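Local coordinates for probable transcriptional regulator, TetR family protein (Rhodococcus sp., PDB 3BJB) that probably binds DNA as a transcriptional regulator of the TetR family, using a helix-turn-helix motif in its N-terminal region, at residues Ile32-Glu37 with Ala49-Val54; Val43-Val48 with Gly57-Tyr62; Arg61-Pro64 with His68-Val71. All coordinates share one frame; numbering follows the deposited sequence.

Interaction 1. Residues Ile32-Glu37 with Ala49-Val54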
loop_
_atom_site.group_PDB
_atom_site.type_symbol
_atom_site.label_atom_id
_atom_site.label_comp_id
_atom_site.label_asym_id
_atom_site.label_seq_id
_atom_site.Cartn_x
_atom_site.Cartn_y
_atom_site.Cartn_z
ATOM N N ILE B 32 -17.446 -11.208 3.330
ATOM C CA ILE B 32 -17.379 -10.132 4.332
ATOM C C ILE B 32 -17.352 -10.618 5.801
ATOM O O ILE B 32 -16.481 -10.181 6.572
ATOM C CB ILE B 32 -18.477 -9.053 4.105
ATOM C CG1 ILE B 32 -18.177 -8.254 2.838
ATOM C CG2 ILE B 32 -18.599 -8.101 5.319
ATOM C CD1 ILE B 32 -19.408 -7.676 2.198
ATOM N N GLU B 33 -18.267 -11.515 6.173
ATOM C CA GLU B 33 -18.279 -12.137 7.509
ATOM C C GLU B 33 -17.018 -12.923 7.841
ATOM O O GLU B 33 -16.539 -12.897 8.980
ATOM C CB GLU B 33 -19.422 -13.142 7.669
ATOM C CG GLU B 33 -20.622 -12.940 6.797
ATOM C CD GLU B 33 -21.847 -13.533 7.439
ATOM O OE1 GLU B 33 -22.112 -14.747 7.225
ATOM O OE2 GLU B 33 -22.521 -12.795 8.191
ATOM N N LEU B 34 -16.492 -13.658 6.873
ATOM C CA LEU B 34 -15.291 -14.429 7.169
ATOM C C LEU B 34 -14.070 -13.543 7.345
ATOM O O LEU B 34 -13.280 -13.740 8.269
ATOM C CB LEU B 34 -15.089 -15.557 6.169
ATOM C CG LEU B 34 -16.011 -16.695 6.630
ATOM C CD1 LEU B 34 -17.036 -17.183 5.560
ATOM C CD2 LEU B 34 -15.174 -17.820 7.209
ATOM N N ALA B 35 -13.944 -12.533 6.495
ATOM C CA ALA B 35 -12.844 -11.605 6.619
ATOM C C ALA B 35 -13.056 -10.771 7.859
ATOM O O ALA B 35 -12.091 -10.237 8.387
ATOM C CB ALA B 35 -12.735 -10.732 5.400
ATOM N N THR B 36 -14.310 -10.666 8.328
ATOM C CA THR B 36 -14.594 -9.955 9.580
ATOM C C THR B 36 -14.179 -10.786 10.795
ATOM O O THR B 36 -13.777 -10.229 11.824
ATOM C CB THR B 36 -16.061 -9.437 9.698
ATOM O OG1 THR B 36 -16.230 -8.299 8.844
ATOM C CG2 THR B 36 -16.404 -9.007 11.127
ATOM N N GLU B 37 -14.214 -12.103 10.670
ATOM C CA GLU B 37 -13.918 -12.968 11.805
ATOM C C GLU B 37 -12.465 -13.472 11.862
ATOM O O GLU B 37 -12.004 -13.921 12.901
ATOM C CB GLU B 37 -14.905 -14.139 11.848
ATOM C CG GLU B 37 -16.362 -13.689 11.772
ATOM C CD GLU B 37 -17.349 -14.781 11.295
ATOM O OE1 GLU B 37 -18.578 -14.569 11.444
ATOM O OE2 GLU B 37 -16.919 -15.840 10.772
ATOM N N ALA B 49 -17.886 -20.763 0.193
ATOM C CA ALA B 49 -18.845 -21.553 -0.567
ATOM C C ALA B 49 -19.937 -22.106 0.351
ATOM O O ALA B 49 -21.133 -22.009 0.036
ATOM C CB ALA B 49 -18.151 -22.665 -1.322
ATOM N N LYS B 50 -19.510 -22.668 1.484
ATOM C CA LYS B 50 -20.420 -23.148 2.529
ATOM C C LYS B 50 -21.311 -22.038 3.155
ATOM O O LYS B 50 -22.431 -22.309 3.559
ATOM C CB LYS B 50 -19.648 -23.926 3.620
ATOM C CG LYS B 50 -20.544 -24.315 4.788
ATOM C CD LYS B 50 -19.904 -25.157 5.883
ATOM C CE LYS B 50 -21.045 -25.610 6.839
ATOM N NZ LYS B 50 -20.717 -26.607 7.905
ATOM N N ARG B 51 -20.819 -20.802 3.256
ATOM C CA ARG B 51 -21.654 -19.722 3.789
ATOM C C ARG B 51 -22.648 -19.238 2.756
ATOM O O ARG B 51 -23.849 -19.266 2.996
ATOM C CB ARG B 51 -20.817 -18.561 4.279
ATOM C CG ARG B 51 -20.093 -18.841 5.533
ATOM C CD ARG B 51 -20.808 -18.259 6.730
ATOM N NE ARG B 51 -20.036 -18.619 7.918
ATOM C CZ ARG B 51 -19.389 -17.759 8.699
ATOM N NH1 ARG B 51 -19.434 -16.449 8.461
ATOM N NH2 ARG B 51 -18.706 -18.222 9.737
ATOM N N ALA B 52 -22.145 -18.824 1.598
ATOM C CA ALA B 52 -22.989 -18.351 0.503
ATOM C C ALA B 52 -23.970 -19.411 0.031
ATOM O O ALA B 52 -24.786 -19.164 -0.871
ATOM C CB ALA B 52 -22.117 -17.888 -0.656
ATOM N N GLY B 53 -23.877 -20.598 0.630
ATOM C CA GLY B 53 -24.738 -21.737 0.290
ATOM C C GLY B 53 -24.666 -22.107 -1.175
ATOM O O GLY B 53 -25.695 -22.262 -1.824
ATOM N N VAL B 54 -23.444 -22.229 -1.691
ATOM C CA VAL B 54 -23.200 -22.521 -3.108
ATOM C C VAL B 54 -22.133 -23.612 -3.276
ATOM O O VAL B 54 -21.404 -23.926 -2.318
ATOM C CB VAL B 54 -22.769 -21.247 -3.895
ATOM C CG1 VAL B 54 -23.858 -20.185 -3.857
ATOM C CG2 VAL B 54 -21.452 -20.682 -3.362
#
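The guanidinium group of R51 takes its partners on one face and along its edge. Over the face stands the methyl CD1 of L34, displaced toward the rim of the group; at the edge, near the guanidinium plane, lie the CB of E33 and the carboxylate of E37. The straightest polar bond here runs from R51 NH2 to OE2 of E37, 3.2 Å long with an angle of 155° at the hydrogen. It uses the syn lone pair of OE2, though the carboxylate plane is turned 63° from that of the guanidinium. NH1 serves both acids weakly, reaching E37 OE2 at 3.5 Å and E33 OE1 at 3.4 Å, the latter as a second, looser salt bridge. Because E33 and E37 sit one helical turn apart, a single arginine can bridge them. R51 bends at chi2 (-100°) and crosses L34 at a slant, its CG 3.5 Å from L34 CD1. Leucine suits this place because its methyl CD1 gives the arginine's CH2 groups and guanidinium face an apolar surface, while the side chain also meets V43. From the same chain, E47 adds a long, weak ion pair to NE. The contact thus ties helix 22-37 to helix 45-51, the first helix of the predicted helix-turn-helix motif. Negative charge near the C-terminal end of a helix is generally unfavourable, and R51 probably offsets that cost at E37 as well as easing the repulsion between two neighbouring acids. With both glutamates exposed, water is likely to share in this pairing, which would moderate its strength.

Interaction 2. Residues Val43-Val48 with Gly57-Tyr62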
loop_
_atom_site.group_PDB
_atom_site.type_symbol
_atom_site.label_atom_id
_atom_site.label_comp_id
_atom_site.label_asym_id
_atom_site.label_seq_id
_atom_site.Cartn_x
_atom_site.Cartn_y
_atom_site.Cartn_z
ATOM N N VAL B 43 -8.922 -17.266 5.618
ATOM C CA VAL B 43 -10.206 -17.247 4.903
ATOM C C VAL B 43 -10.154 -18.178 3.706
ATOM O O VAL B 43 -9.409 -17.951 2.761
ATOM C CB VAL B 43 -10.619 -15.839 4.448
ATOM C CG1 VAL B 43 -11.934 -15.895 3.711
ATOM C CG2 VAL B 43 -10.728 -14.900 5.648
ATOM N N GLN B 44 -10.965 -19.225 3.732
ATOM C CA GLN B 44 -10.857 -20.214 2.691
ATOM C C GLN B 44 -12.054 -20.303 1.804
ATOM O O GLN B 44 -13.195 -20.199 2.248
ATOM C CB GLN B 44 -10.518 -21.569 3.268
ATOM C CG GLN B 44 -9.059 -21.667 3.717
ATOM C CD GLN B 44 -8.949 -22.438 5.010
ATOM O OE1 GLN B 44 -7.861 -22.593 5.563
ATOM N NE2 GLN B 44 -10.087 -22.923 5.508
HETATM N N MSE B 45 -11.773 -20.509 0.526
HETATM C CA MSE B 45 -12.795 -20.495 -0.491
HETATM C C MSE B 45 -13.914 -21.473 -0.186
HETATM O O MSE B 45 -15.082 -21.176 -0.436
HETATM C CB MSE B 45 -12.155 -20.755 -1.845
HETATM C CG MSE B 45 -11.208 -19.638 -2.247
HETATM SE SE MSE B 45 -12.180 -17.945 -2.578
HETATM C CE MSE B 45 -12.773 -18.288 -4.412
ATOM N N HIS B 46 -13.562 -22.617 0.392
ATOM C CA HIS B 46 -14.557 -23.656 0.691
ATOM C C HIS B 46 -15.537 -23.252 1.824
ATOM O O HIS B 46 -16.694 -23.684 1.828
ATOM C CB HIS B 46 -13.897 -25.037 0.921
ATOM C CG HIS B 46 -13.261 -25.191 2.265
ATOM N ND1 HIS B 46 -13.896 -25.811 3.323
ATOM C CD2 HIS B 46 -12.045 -24.803 2.730
ATOM C CE1 HIS B 46 -13.105 -25.791 4.383
ATOM N NE2 HIS B 46 -11.975 -25.189 4.049
ATOM N N GLU B 47 -15.072 -22.412 2.759
ATOM C CA GLU B 47 -15.960 -21.839 3.778
ATOM C C GLU B 47 -16.899 -20.733 3.210
ATOM O O GLU B 47 -18.107 -20.750 3.476
ATOM C CB GLU B 47 -15.172 -21.418 5.033
ATOM C CG GLU B 47 -16.002 -20.715 6.151
ATOM C CD GLU B 47 -17.130 -21.574 6.799
ATOM O OE1 GLU B 47 -17.478 -22.668 6.267
ATOM O OE2 GLU B 47 -17.679 -21.145 7.853
ATOM N N VAL B 48 -16.357 -19.808 2.404
ATOM C CA VAL B 48 -17.203 -18.872 1.619
ATOM C C VAL B 48 -18.275 -19.649 0.813
ATOM O O VAL B 48 -19.446 -19.253 0.772
ATOM C CB VAL B 48 -16.375 -17.906 0.659
ATOM C CG1 VAL B 48 -17.286 -16.919 -0.082
ATOM C CG2 VAL B 48 -15.275 -17.125 1.405
ATOM N N GLY B 57 -17.314 -24.918 -7.056
ATOM C CA GLY B 57 -17.140 -24.655 -8.483
ATOM C C GLY B 57 -17.955 -23.472 -8.966
ATOM O O GLY B 57 -17.577 -22.814 -9.941
ATOM N N THR B 58 -19.079 -23.215 -8.292
ATOM C CA THR B 58 -19.939 -22.079 -8.607
ATOM C C THR B 58 -19.201 -20.809 -8.181
ATOM O O THR B 58 -19.103 -19.834 -8.928
ATOM C CB THR B 58 -21.352 -22.198 -7.908
ATOM O OG1 THR B 58 -22.134 -23.250 -8.498
ATOM C CG2 THR B 58 -22.124 -20.884 -8.008
ATOM N N LEU B 59 -18.645 -20.860 -6.978
ATOM C CA LEU B 59 -17.860 -19.773 -6.429
ATOM C C LEU B 59 -16.599 -19.493 -7.254
ATOM O O LEU B 59 -16.208 -18.320 -7.437
ATOM C CB LEU B 59 -17.494 -20.074 -4.969
ATOM C CG LEU B 59 -16.744 -18.990 -4.162
ATOM C CD1 LEU B 59 -17.669 -17.880 -3.654
ATOM C CD2 LEU B 59 -16.008 -19.629 -3.027
ATOM N N TYR B 60 -15.956 -20.553 -7.735
ATOM C CA TYR B 60 -14.676 -20.393 -8.426
ATOM C C TYR B 60 -14.930 -19.800 -9.798
ATOM O O TYR B 60 -14.210 -18.904 -10.261
ATOM C CB TYR B 60 -13.895 -21.712 -8.491
ATOM C CG TYR B 60 -12.951 -21.924 -7.329
ATOM C CD1 TYR B 60 -13.083 -23.026 -6.480
ATOM C CD2 TYR B 60 -11.913 -21.020 -7.071
ATOM C CE1 TYR B 60 -12.201 -23.229 -5.408
ATOM C CE2 TYR B 60 -11.023 -21.217 -5.995
ATOM C CZ TYR B 60 -11.185 -22.323 -5.182
ATOM O OH TYR B 60 -10.343 -22.506 -4.127
ATOM N N ARG B 61 -15.993 -20.288 -10.412
ATOM C CA ARG B 61 -16.538 -19.712 -11.628
ATOM C C ARG B 61 -16.697 -18.187 -11.506
ATOM O O ARG B 61 -16.299 -17.423 -12.389
ATOM C CB ARG B 61 -17.895 -20.344 -11.899
ATOM C CG ARG B 61 -18.253 -20.433 -13.339
ATOM C CD ARG B 61 -19.693 -20.861 -13.483
ATOM N NE ARG B 61 -20.053 -21.004 -14.887
ATOM C CZ ARG B 61 -20.185 -19.994 -15.747
ATOM N NH1 ARG B 61 -20.520 -20.251 -17.010
ATOM N NH2 ARG B 61 -19.982 -18.737 -15.354
ATOM N N TYR B 62 -17.276 -17.738 -10.406
ATOM C CA TYR B 62 -17.506 -16.319 -10.276
ATOM C C TYR B 62 -16.333 -15.532 -9.701
ATOM O O TYR B 62 -16.232 -14.330 -9.928
ATOM C CB TYR B 62 -18.839 -16.030 -9.579
ATOM C CG TYR B 62 -19.939 -15.931 -10.587
ATOM C CD1 TYR B 62 -20.796 -17.007 -10.834
ATOM C CD2 TYR B 62 -20.091 -14.773 -11.350
ATOM C CE1 TYR B 62 -21.820 -16.914 -11.816
ATOM C CE2 TYR B 62 -21.092 -14.663 -12.308
ATOM C CZ TYR B 62 -21.948 -15.733 -12.543
ATOM O OH TYR B 62 -22.918 -15.596 -13.499
#
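M45, present as selenomethionine, fits between L59 and Y60 on the next helix: its terminal methyl touches both, and its CB and CG lie against the hydroxyl end of Y60. That methyl, CE, lies 3.8 Å from CD2 of L59 and equally far from CE2 of Y60, obliquely placed to the tyrosine ring. Nearer the backbone, CB of M45 passes 3.4 Å from OH of Y60. Bends at chi2 (-67°) and chi3 (-82°) fold M45 back on itself, and a long, unbranched, flexible residue is well suited to fill such a site. The second branch of the leucine, CD1, meets CG1 of V48 at 3.7 Å, the two side chains lying roughly at right angles. L59 places its CG anti to the backbone N (chi1 -176°), and its two methyls divide their work between M45 and V48, residues one helical turn apart. M27 of helix 22-37 packs on L59, while L69 of helix 66-86 backs both M45 and V48. Q44 is at the N-cap of helix 45-51, and its carbonyl O accepts from V48 N at 3.2 Å; the carbonyl of V43 accepts a hydrogen bond from K66 NZ. No hydrogen bond joins the two segments, whose backbones approach to 7.8 Å between CA of M45 and CA of L59. Two short helices joined by a turn and sealed by apolar side chains form the core of the predicted helix-turn-helix; in TetR relatives the second of them, here helix 56-62, is the recognition helix.

Interaction 3. Residues Arg61-Pro64 with His68-Val71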
loop_
_atom_site.group_PDB
_atom_site.type_symbol
_atom_site.label_atom_id
_atom_site.label_comp_id
_atom_site.label_asym_id
_atom_site.label_seq_id
_atom_site.Cartn_x
_atom_site.Cartn_y
_atom_site.Cartn_z
ATOM N N ARG B 61 -15.993 -20.288 -10.412
ATOM C CA ARG B 61 -16.538 -19.712 -11.628
ATOM C C ARG B 61 -16.697 -18.187 -11.506
ATOM O O ARG B 61 -16.299 -17.423 -12.389
ATOM C CB ARG B 61 -17.895 -20.344 -11.899
ATOM C CG ARG B 61 -18.253 -20.433 -13.339
ATOM C CD ARG B 61 -19.693 -20.861 -13.483
ATOM N NE ARG B 61 -20.053 -21.004 -14.887
ATOM C CZ ARG B 61 -20.185 -19.994 -15.747
ATOM N NH1 ARG B 61 -20.520 -20.251 -17.010
ATOM N NH2 ARG B 61 -19.982 -18.737 -15.354
ATOM N N TYR B 62 -17.276 -17.738 -10.406
ATOM C CA TYR B 62 -17.506 -16.319 -10.276
ATOM C C TYR B 62 -16.333 -15.532 -9.701
ATOM O O TYR B 62 -16.232 -14.330 -9.928
ATOM C CB TYR B 62 -18.839 -16.030 -9.579
ATOM C CG TYR B 62 -19.939 -15.931 -10.587
ATOM C CD1 TYR B 62 -20.796 -17.007 -10.834
ATOM C CD2 TYR B 62 -20.091 -14.773 -11.350
ATOM C CE1 TYR B 62 -21.820 -16.914 -11.816
ATOM C CE2 TYR B 62 -21.092 -14.663 -12.308
ATOM C CZ TYR B 62 -21.948 -15.733 -12.543
ATOM O OH TYR B 62 -22.918 -15.596 -13.499
ATOM N N PHE B 63 -15.442 -16.203 -8.970
ATOM C CA PHE B 63 -14.215 -15.551 -8.479
ATOM C C PHE B 63 -13.048 -16.542 -8.501
ATOM O O PHE B 63 -12.865 -17.304 -7.557
ATOM C CB PHE B 63 -14.407 -14.909 -7.087
ATOM C CG PHE B 63 -15.712 -14.174 -6.918
ATOM C CD1 PHE B 63 -15.821 -12.832 -7.251
ATOM C CD2 PHE B 63 -16.845 -14.834 -6.449
ATOM C CE1 PHE B 63 -17.034 -12.163 -7.115
ATOM C CE2 PHE B 63 -18.056 -14.162 -6.307
ATOM C CZ PHE B 63 -18.137 -12.828 -6.627
ATOM N N PRO B 64 -12.276 -16.553 -9.606
ATOM C CA PRO B 64 -11.244 -17.569 -9.824
ATOM C C PRO B 64 -10.255 -17.759 -8.676
ATOM O O PRO B 64 -9.805 -18.886 -8.459
ATOM C CB PRO B 64 -10.551 -17.092 -11.107
ATOM C CG PRO B 64 -11.652 -16.396 -11.863
ATOM C CD PRO B 64 -12.367 -15.632 -10.755
ATOM N N HIS B 68 -9.392 -12.337 -6.246
ATOM C CA HIS B 68 -10.509 -11.892 -7.100
ATOM C C HIS B 68 -11.713 -11.527 -6.249
ATOM O O HIS B 68 -12.335 -10.480 -6.441
ATOM C CB HIS B 68 -10.984 -12.983 -8.084
ATOM C CG HIS B 68 -10.103 -13.188 -9.277
ATOM N ND1 HIS B 68 -8.934 -13.923 -9.222
ATOM C CD2 HIS B 68 -10.257 -12.814 -10.571
ATOM C CE1 HIS B 68 -8.390 -13.964 -10.428
ATOM N NE2 HIS B 68 -9.173 -13.302 -11.265
ATOM N N LEU B 69 -12.069 -12.428 -5.342
ATOM C CA LEU B 69 -13.249 -12.253 -4.525
ATOM C C LEU B 69 -13.147 -10.978 -3.700
ATOM O O LEU B 69 -14.046 -10.131 -3.760
ATOM C CB LEU B 69 -13.487 -13.476 -3.661
ATOM C CG LEU B 69 -14.499 -13.370 -2.543
ATOM C CD1 LEU B 69 -15.934 -13.325 -3.111
ATOM C CD2 LEU B 69 -14.285 -14.583 -1.634
ATOM N N PHE B 70 -12.040 -10.803 -2.972
ATOM C CA PHE B 70 -11.894 -9.592 -2.162
ATOM C C PHE B 70 -11.720 -8.261 -2.908
ATOM O O PHE B 70 -11.987 -7.196 -2.363
ATOM C CB PHE B 70 -10.865 -9.804 -1.081
ATOM C CG PHE B 70 -11.337 -10.709 -0.049
ATOM C CD1 PHE B 70 -12.289 -10.291 0.857
ATOM C CD2 PHE B 70 -10.866 -12.022 0.007
ATOM C CE1 PHE B 70 -12.767 -11.171 1.840
ATOM C CE2 PHE B 70 -11.331 -12.900 0.987
ATOM C CZ PHE B 70 -12.289 -12.472 1.891
ATOM N N VAL B 71 -11.326 -8.331 -4.165
ATOM C CA VAL B 71 -11.345 -7.170 -5.032
ATOM C C VAL B 71 -12.785 -6.816 -5.369
ATOM O O VAL B 71 -13.170 -5.654 -5.302
ATOM C CB VAL B 71 -10.536 -7.423 -6.303
ATOM C CG1 VAL B 71 -10.914 -6.406 -7.395
ATOM C CG2 VAL B 71 -9.044 -7.367 -5.986
#
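H68, whose imidazole lies against P64, is held at ND1 by a hydrogen bond with OG of S65, the residue that follows the proline. With the ring fixed in this way, P64 presents CD to one of its faces, 3.8 Å from the centroid and 22° off the normal, a CH-pi contact shifted toward the rim at CD2, which is 3.5 Å from P64 CD. The proline CD is a good donor for such a contact because the adjacent nitrogen polarises its C-H bonds. With an alanine here the imidazole is gone, and P64 CD would probably lose its CH-pi partner and the S65 hydroxyl its mate. A second CH-pi contact is formed on the buried side: L69 CD1 stands almost above the centre of the F63 ring, 3.8 Å from the centroid and only 12° from the normal. L69 turns CG anti to its own N (chi1 168°), which carries the methyl across to the phenyl face. Between the two contacts, CB of F63 and CB of H68 pass at 4.1 Å. F63 is the first residue to leave helical geometry after helix 56-62, and from there its side chain turns inward, where M27 and L28 of helix 22-37 also pack on it and the ring of H24 meets its own. A large flat residue suits a junction where three helices converge. No hydrogen bond crosses between the two segments, so the turn leading into helix 66-86 is held here by dispersion and weak C-H to pi attraction, while the hydrogen bond to S65 probably helps to orient the imidazole.

The three contacts knit one helical bundle, all within the N-terminal TetR-family region, the probable DNA-binding part. Interactions 1 and 2 both use helix 45-51, their centres about 9 Å apart. Interactions 2 and 3 share helix 56-62, with centres about 8 Å apart, and meet where CE of M45 lies 3.3 Å from the carbonyl O of F63. Interactions 1 and 3 are farther apart, about 13 Å between centres, yet A35 CB reaches F70 CE1 at 3.6 Å. Interactions 2 and 3 probably place the presumed recognition helix 56-62 against helix 45-51 and helix 66-86 respectively, the latter leading toward the C-terminal domain, while interaction 1 ties helix 45-51 to helix 22-37.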